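Local coordinates for protein betaine aldehyde dehydrogenase (Staphylococcus aureus subsp. aureus COL, PDB 4QTO) that probably catalyses the NAD-dependent oxidation of betaine aldehyde to glycine betaine, as a tetrameric member of the aldehyde dehydrogenase family, at residues Ala115-Glu127 and Gly345-Ser357. Sequence-based numbering, arbitrary orientation.
Sequences ARLETLDTGKTLE and GFDADTEMGPVIS
The turn between helices 111-122 and 126-146 of this aldehyde dehydrogenase, Gly123-Thr125, packs against the loop Gly345-Ser357 that leads into helix 358-373, where Phe346 and Gly345 meet Thr119 and Leu126. The methyl CG2 of Thr119 stands over the centre of the Phe346 ring, a CH-pi contact with CG2 3.7 Å from the ring centroid. That methyl lies anti to the backbone N, which leaves OG1 beside this N to donate a hydrogen bond to Lys124 O at 2.8 Å, tying the helix to its own turn. CB of Arg116 meets the ring's edge in plane; the Arg116 guanidinium, whose NE is salt-bridged to Glu112, is turned to within 6° of the ring plane but approaches it obliquely, NH2 3.8 Å from Phe346 CD1. Leu120 CD1 touches CE2.

Gly345 carries the single direct hydrogen bond across the contact: its O receives N-H of Leu126, in the first turn of helix 126-146, at 2.9 Å (N-H...O 157°), with the donor 36° above the carbonyl plane. Thr125, the N-cap of that helix, sends CG2 alongside the Thr350 methyl, 4.0 Å from its CG2. Farther along the loop, Pro354 CD lies 3.5 Å from Gly123 O, and Ile356 brings CD1 to within 3.6 Å of Thr122 O.

Waters bridge further backbone groups: one accepts from Gly345 N and donates to Gly123 O, another donates to both Thr122 O and Pro354 O. Beyond the turn, Trp517 of the second subunit packs on Thr125, and its NE1 hydrogen-bonds Glu351 O. The chemistry is thus divided: a methyl over the face of an aromatic ring supplies apolar contact, whereas the direct bond takes up an N-H starting helix 126-146 and waters take up carbonyls at and just past the end of helix 111-122.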
loop_
_atom_site.group_PDB
_atom_site.type_symbol
_atom_site.label_atom_id
_atom_site.label_comp_id
_atom_site.label_asym_id
_atom_site.label_seq_id
_atom_site.Cartn_x
_atom_site.Cartn_y
_atom_site.Cartn_z
ATOM N N ALA A 115 -2.284 -33.803 14.695
ATOM C CA ALA A 115 -1.635 -34.497 13.573
ATOM C C ALA A 115 -2.110 -35.941 13.504
ATOM O O ALA A 115 -2.447 -36.470 12.419
ATOM C CB ALA A 115 -0.142 -34.430 13.704
ATOM N N ARG A 116 -2.189 -36.593 14.661
ATOM C CA ARG A 116 -2.666 -37.964 14.704
ATOM C C ARG A 116 -4.123 -38.090 14.247
ATOM O O ARG A 116 -4.473 -38.997 13.493
ATOM C CB ARG A 116 -2.450 -38.583 16.104
ATOM C CG ARG A 116 -0.989 -38.729 16.434
ATOM C CD ARG A 116 -0.729 -39.337 17.808
ATOM N NE ARG A 116 0.710 -39.530 17.963
ATOM C CZ ARG A 116 1.392 -40.585 17.501
ATOM N NH1 ARG A 116 2.709 -40.648 17.686
ATOM N NH2 ARG A 116 0.782 -41.589 16.865
ATOM N N LEU A 117 -4.970 -37.175 14.690
ATOM C CA LEU A 117 -6.364 -37.175 14.298
ATOM C C LEU A 117 -6.504 -36.964 12.777
ATOM O O LEU A 117 -7.338 -37.602 12.125
ATOM C CB LEU A 117 -7.080 -36.069 15.077
ATOM C CG LEU A 117 -8.594 -36.069 14.980
ATOM C CD1 LEU A 117 -9.114 -37.432 15.402
ATOM C CD2 LEU A 117 -9.186 -34.950 15.811
ATOM N N GLU A 118 -5.669 -36.090 12.204
ATOM C CA GLU A 118 -5.734 -35.808 10.777
ATOM C C GLU A 118 -5.306 -37.041 9.964
ATOM O O GLU A 118 -5.942 -37.381 8.961
ATOM C CB GLU A 118 -4.894 -34.578 10.407
ATOM C CG GLU A 118 -5.279 -33.902 9.091
ATOM C CD GLU A 118 -6.579 -33.092 9.195
ATOM O OE1 GLU A 118 -7.630 -33.647 9.550
ATOM O OE2 GLU A 118 -6.597 -31.896 8.863
ATOM N N THR A 119 -4.273 -37.747 10.423
ATOM C CA THR A 119 -3.826 -38.958 9.740
ATOM C C THR A 119 -4.869 -40.053 9.881
ATOM O O THR A 119 -5.120 -40.815 8.915
ATOM C CB THR A 119 -2.452 -39.391 10.287
ATOM O OG1 THR A 119 -1.469 -38.585 9.649
ATOM C CG2 THR A 119 -2.143 -40.840 10.018
ATOM N N LEU A 120 -5.509 -40.138 11.051
ATOM C CA LEU A 120 -6.537 -41.164 11.241
ATOM C C LEU A 120 -7.713 -40.941 10.284
ATOM O O LEU A 120 -8.227 -41.888 9.691
ATOM C CB LEU A 120 -7.060 -41.145 12.683
ATOM C CG LEU A 120 -8.054 -42.244 13.052
ATOM C CD1 LEU A 120 -7.356 -43.580 13.098
ATOM C CD2 LEU A 120 -8.686 -41.930 14.401
ATOM N N ASP A 121 -8.132 -39.684 10.150
ATOM C CA ASP A 121 -9.312 -39.333 9.346
ATOM C C ASP A 121 -9.048 -39.333 7.843
ATOM O O ASP A 121 -9.913 -39.711 7.033
ATOM C CB ASP A 121 -9.774 -37.919 9.782
ATOM C CG ASP A 121 -11.295 -37.646 9.577
ATOM O OD1 ASP A 121 -12.054 -38.550 9.161
ATOM O OD2 ASP A 121 -11.709 -36.472 9.836
ATOM N N THR A 122 -7.860 -38.888 7.439
ATOM C CA THR A 122 -7.596 -38.695 6.004
ATOM C C THR A 122 -6.627 -39.668 5.368
ATOM O O THR A 122 -6.491 -39.672 4.146
ATOM C CB THR A 122 -7.043 -37.293 5.713
ATOM O OG1 THR A 122 -5.694 -37.174 6.214
ATOM C CG2 THR A 122 -7.950 -36.202 6.304
ATOM N N GLY A 123 -5.868 -40.394 6.191
ATOM C CA GLY A 123 -4.986 -41.438 5.695
ATOM C C GLY A 123 -3.568 -41.018 5.366
ATOM O O GLY A 123 -2.716 -41.884 5.201
ATOM N N LYS A 124 -3.289 -39.717 5.292
ATOM C CA LYS A 124 -1.921 -39.286 4.907
ATOM C C LYS A 124 -0.926 -39.575 6.020
ATOM O O LYS A 124 -1.308 -39.808 7.157
ATOM C CB LYS A 124 -1.851 -37.828 4.446
ATOM C CG LYS A 124 -1.978 -36.796 5.522
ATOM C CD LYS A 124 -1.838 -35.440 4.829
ATOM C CE LYS A 124 -1.533 -34.357 5.808
ATOM N NZ LYS A 124 -2.632 -34.124 6.767
ATOM N N THR A 125 0.361 -39.563 5.675
ATOM C CA THR A 125 1.367 -39.880 6.660
ATOM C C THR A 125 1.393 -38.928 7.846
ATOM O O THR A 125 1.077 -37.750 7.732
ATOM C CB THR A 125 2.784 -39.975 6.071
ATOM O OG1 THR A 125 3.233 -38.676 5.672
ATOM C CG2 THR A 125 2.873 -40.972 4.946
ATOM N N LEU A 126 1.799 -39.466 8.990
ATOM C CA LEU A 126 1.914 -38.653 10.181
ATOM C C LEU A 126 2.908 -37.509 9.964
ATOM O O LEU A 126 2.650 -36.384 10.415
ATOM C CB LEU A 126 2.257 -39.563 11.369
ATOM C CG LEU A 126 2.251 -38.869 12.716
ATOM C CD1 LEU A 126 0.859 -38.341 13.023
ATOM C CD2 LEU A 126 2.715 -39.868 13.758
ATOM N N GLU A 127 4.019 -37.754 9.263
ATOM C CA GLU A 127 4.972 -36.682 8.993
ATOM C C GLU A 127 4.327 -35.558 8.167
ATOM O O GLU A 127 4.570 -34.374 8.416
ATOM C CB GLU A 127 6.241 -37.237 8.337
ATOM C CG GLU A 127 7.116 -37.993 9.330
ATOM C CD GLU A 127 7.747 -37.047 10.340
ATOM O OE1 GLU A 127 8.009 -35.880 9.975
ATOM O OE2 GLU A 127 7.998 -37.462 11.487
ATOM N N GLY A 345 -0.406 -44.663 7.406
ATOM C CA GLY A 345 0.181 -43.361 7.673
ATOM C C GLY A 345 0.846 -43.236 9.040
ATOM O O GLY A 345 1.707 -42.372 9.240
ATOM N N PHE A 346 0.455 -44.074 10.002
ATOM C CA PHE A 346 1.102 -44.045 11.321
ATOM C C PHE A 346 2.450 -44.735 11.348
ATOM O O PHE A 346 3.197 -44.569 12.315
ATOM C CB PHE A 346 0.195 -44.640 12.373
ATOM C CG PHE A 346 -0.973 -43.757 12.718
ATOM C CD1 PHE A 346 -0.786 -42.656 13.526
ATOM C CD2 PHE A 346 -2.259 -44.058 12.271
ATOM C CE1 PHE A 346 -1.866 -41.847 13.880
ATOM C CE2 PHE A 346 -3.334 -43.251 12.622
ATOM C CZ PHE A 346 -3.127 -42.148 13.421
ATOM N N ASP A 347 2.761 -45.540 10.333
ATOM C CA ASP A 347 4.039 -46.279 10.289
ATOM C C ASP A 347 5.120 -45.398 9.651
ATOM O O ASP A 347 4.928 -44.843 8.567
ATOM C CB ASP A 347 3.869 -47.609 9.532
ATOM C CG ASP A 347 3.005 -48.635 10.305
ATOM O OD1 ASP A 347 2.874 -48.517 11.552
ATOM O OD2 ASP A 347 2.478 -49.588 9.678
ATOM N N ALA A 348 6.254 -45.282 10.322
ATOM C CA ALA A 348 7.336 -44.395 9.884
ATOM C C ALA A 348 7.899 -44.650 8.497
ATOM O O ALA A 348 8.351 -43.713 7.845
ATOM C CB ALA A 348 8.471 -44.408 10.909
ATOM N N ASP A 349 7.860 -45.900 8.039
ATOM C CA ASP A 349 8.387 -46.248 6.723
ATOM C C ASP A 349 7.457 -45.898 5.560
ATOM O O ASP A 349 7.886 -45.856 4.407
ATOM C CB ASP A 349 8.683 -47.744 6.642
ATOM C CG ASP A 349 9.887 -48.160 7.457
ATOM O OD1 ASP A 349 10.610 -47.288 7.988
ATOM O OD2 ASP A 349 10.125 -49.377 7.540
ATOM N N THR A 350 6.189 -45.654 5.852
ATOM C CA THR A 350 5.226 -45.350 4.792
ATOM C C THR A 350 5.546 -44.031 4.080
ATOM O O THR A 350 5.831 -43.014 4.718
ATOM C CB THR A 350 3.818 -45.267 5.370
ATOM O OG1 THR A 350 3.469 -46.539 5.941
ATOM C CG2 THR A 350 2.802 -44.877 4.301
ATOM N N GLU A 351 5.514 -44.077 2.746
ATOM C CA GLU A 351 5.735 -42.908 1.904
ATOM C C GLU A 351 4.413 -42.417 1.295
ATOM O O GLU A 351 4.273 -41.232 0.986
ATOM C CB GLU A 351 6.762 -43.228 0.825
ATOM C CG GLU A 351 8.133 -43.481 1.425
ATOM C CD GLU A 351 9.109 -44.148 0.488
ATOM O OE1 GLU A 351 8.769 -44.411 -0.687
ATOM O OE2 GLU A 351 10.218 -44.453 0.953
ATOM N N MET A 352 3.448 -43.318 1.115
ATOM C CA MET A 352 2.166 -42.967 0.532
ATOM C C MET A 352 1.069 -43.795 1.169
ATOM O O MET A 352 1.147 -45.036 1.227
ATOM C CB MET A 352 2.155 -43.181 -0.990
ATOM C CG MET A 352 1.077 -42.402 -1.709
ATOM S SD MET A 352 1.040 -42.657 -3.510
ATOM C CE MET A 352 -0.130 -43.984 -3.592
ATOM N N GLY A 353 0.053 -43.111 1.642
ATOM C CA GLY A 353 -1.111 -43.765 2.227
ATOM C C GLY A 353 -2.202 -44.106 1.202
ATOM O O GLY A 353 -1.984 -44.050 -0.013
ATOM N N PRO A 354 -3.390 -44.468 1.688
ATOM C CA PRO A 354 -4.511 -44.769 0.841
ATOM C C PRO A 354 -5.200 -43.537 0.305
ATOM O O PRO A 354 -4.858 -42.405 0.705
ATOM C CB PRO A 354 -5.471 -45.471 1.795
ATOM C CG PRO A 354 -5.218 -44.776 3.093
ATOM C CD PRO A 354 -3.740 -44.525 3.115
ATOM N N VAL A 355 -6.147 -43.736 -0.618
ATOM C CA VAL A 355 -7.008 -42.651 -1.085
ATOM C C VAL A 355 -8.200 -42.597 -0.131
ATOM O O VAL A 355 -8.385 -43.478 0.699
ATOM C CB VAL A 355 -7.407 -42.721 -2.573
ATOM C CG1 VAL A 355 -6.167 -42.641 -3.455
ATOM C CG2 VAL A 355 -8.246 -43.959 -2.892
ATOM N N ILE A 356 -9.024 -41.579 -0.278
ATOM C CA ILE A 356 -9.959 -41.213 0.793
ATOM C C ILE A 356 -11.218 -42.037 0.999
ATOM O O ILE A 356 -11.684 -42.164 2.140
ATOM C CB ILE A 356 -10.332 -39.718 0.649
ATOM C CG1 ILE A 356 -10.882 -39.116 1.935
ATOM C CG2 ILE A 356 -11.307 -39.509 -0.500
ATOM C CD1 ILE A 356 -9.891 -39.069 3.081
ATOM N N SER A 357 -11.772 -42.592 -0.081
ATOM C CA SER A 357 -13.050 -43.291 0.008
ATOM C C SER A 357 -13.226 -44.266 -1.123
ATOM O O SER A 357 -12.494 -44.227 -2.102
ATOM C CB SER A 357 -14.197 -42.279 -0.073
ATOM O OG SER A 357 -14.278 -41.706 -1.374
HETATM O O HOH W 1 2.768 -43.417 15.078
HETATM O O HOH W 2 -12.314 -40.608 4.970
HETATM O O HOH W 3 -6.754 -40.571 1.569
HETATM O O HOH W 4 -3.066 -44.239 6.687
#